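Local coordinates for RNA polymerase II-associated protein 3 (Homo sapiens, PDB 6FM8) that probably serves as a flexible scaffold that couples the HSP90 chaperone to the human R2TP co-chaperone complex, at residues A[5-8]-A[9-12]. Sequence-based numbering, arbitrary orientation.
Sequences KLFQ and KNLD
Lys9 starts its side chain with CG tucked between its own backbone N and carbonyl carbon (chi1 61°), then bends at the last torsion, and this folds the chain back over the preceding turn to Leu6. Asn10 turns its CG away from its carbonyl carbon instead (chi1 -57°), which brings the amide beside Phe7. The motif is a run of overlapping type I beta-turns, each closed by a bond from a backbone N-H to the carbonyl three residues earlier. The first turn is closed within residues 5-8, where Gln8 N meets Lys5 O. Next, Asn10 N donates to Phe7 O at 2.8 Å. Leu11 N closes the last turn on Gln8 O at 3.2 Å. Leu11 also lays its aliphatic carbons against that same oxygen, CB standing 3.4 Å from Gln8 O. Lys9 NZ gives the one side-chain hydrogen bond across the contact, lying in the carbonyl plane of Leu6 and 3.2 Å from Leu6 O. This carbonyl probably gains a positively charged donor, and CG of Lys9 packs against it as well. The Phe7 ring and the Asn10 amide stand perpendicular, with ND2 of Asn10 set obliquely to the ring, and both side chains touch Ser1. Leu11 rests on Leu2, at the start of the chain. The whole contact lies on the surface, in the loop that leads into helix 13-29. Asp12 occupies the N-cap position of that helix, its OD1 accepting from Asp14 N. Between ring and amide, the nearest approach is CD2 of Phe7 to ND2 of Asn10, at 3.6 Å.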
loop_
_atom_site.group_PDB
_atom_site.type_symbol
_atom_site.label_atom_id
_atom_site.label_comp_id
_atom_site.label_asym_id
_atom_site.label_seq_id
_atom_site.Cartn_x
_atom_site.Cartn_y
_atom_site.Cartn_z
ATOM N N LYS A 5 -11.096 -0.286 10.012
ATOM C CA LYS A 5 -10.525 0.833 10.784
ATOM C C LYS A 5 -9.902 0.421 12.130
ATOM O O LYS A 5 -8.839 0.946 12.484
ATOM C CB LYS A 5 -11.593 1.908 11.036
ATOM N N LEU A 6 -10.551 -0.516 12.868
ATOM C CA LEU A 6 -10.105 -1.002 14.182
ATOM C C LEU A 6 -8.750 -1.731 14.148
ATOM O O LEU A 6 -8.105 -1.857 15.196
ATOM C CB LEU A 6 -11.159 -1.950 14.799
ATOM C CG LEU A 6 -12.495 -1.327 15.203
ATOM C CD1 LEU A 6 -13.510 -2.390 15.526
ATOM C CD2 LEU A 6 -12.331 -0.371 16.383
ATOM N N PHE A 7 -8.336 -2.227 12.963
ATOM C CA PHE A 7 -7.097 -2.987 12.817
ATOM C C PHE A 7 -5.932 -2.126 12.339
ATOM O O PHE A 7 -4.801 -2.612 12.323
ATOM C CB PHE A 7 -7.325 -4.171 11.863
ATOM C CG PHE A 7 -8.110 -5.279 12.524
ATOM C CD1 PHE A 7 -9.493 -5.206 12.631
ATOM C CD2 PHE A 7 -7.463 -6.393 13.047
ATOM C CE1 PHE A 7 -10.212 -6.210 13.282
ATOM C CE2 PHE A 7 -8.184 -7.408 13.660
ATOM C CZ PHE A 7 -9.550 -7.304 13.789
ATOM N N GLN A 8 -6.186 -0.843 12.002
ATOM C CA GLN A 8 -5.152 0.093 11.530
ATOM C C GLN A 8 -4.034 0.260 12.571
ATOM O O GLN A 8 -2.867 0.376 12.193
ATOM C CB GLN A 8 -5.765 1.449 11.154
ATOM C CG GLN A 8 -6.482 1.417 9.796
ATOM C CD GLN A 8 -7.200 2.696 9.425
ATOM O OE1 GLN A 8 -7.371 3.624 10.231
ATOM N NE2 GLN A 8 -7.671 2.757 8.186
ATOM N N LYS A 9 -4.382 0.181 13.872
ATOM C CA LYS A 9 -3.436 0.251 14.994
ATOM C C LYS A 9 -2.499 -0.976 15.017
ATOM O O LYS A 9 -1.433 -0.911 15.635
ATOM C CB LYS A 9 -4.179 0.380 16.348
ATOM C CG LYS A 9 -5.120 -0.785 16.695
ATOM C CD LYS A 9 -5.244 -0.987 18.206
ATOM C CE LYS A 9 -6.104 -2.176 18.586
ATOM N NZ LYS A 9 -7.560 -1.908 18.399
ATOM N N ASN A 10 -2.901 -2.083 14.356
ATOM C CA ASN A 10 -2.122 -3.327 14.322
ATOM C C ASN A 10 -1.192 -3.419 13.099
ATOM O O ASN A 10 -0.427 -4.386 12.997
ATOM C CB ASN A 10 -3.054 -4.543 14.382
ATOM C CG ASN A 10 -3.950 -4.557 15.603
ATOM O OD1 ASN A 10 -3.685 -3.898 16.616
ATOM N ND2 ASN A 10 -5.055 -5.277 15.516
ATOM N N LEU A 11 -1.225 -2.411 12.203
ATOM C CA LEU A 11 -0.347 -2.373 11.031
ATOM C C LEU A 11 1.108 -2.305 11.465
ATOM O O LEU A 11 1.445 -1.505 12.341
ATOM C CB LEU A 11 -0.669 -1.172 10.123
ATOM C CG LEU A 11 -1.884 -1.294 9.200
ATOM C CD1 LEU A 11 -2.260 0.058 8.622
ATOM C CD2 LEU A 11 -1.614 -2.283 8.063
ATOM N N ASP A 12 1.947 -3.184 10.908
ATOM C CA ASP A 12 3.385 -3.224 11.181
ATOM C C ASP A 12 4.048 -2.331 10.131
ATOM O O ASP A 12 3.922 -2.623 8.938
ATOM C CB ASP A 12 3.925 -4.675 11.141
ATOM C CG ASP A 12 5.390 -4.851 11.527
ATOM O OD1 ASP A 12 6.170 -3.882 11.384
ATOM O OD2 ASP A 12 5.766 -5.968 11.932
#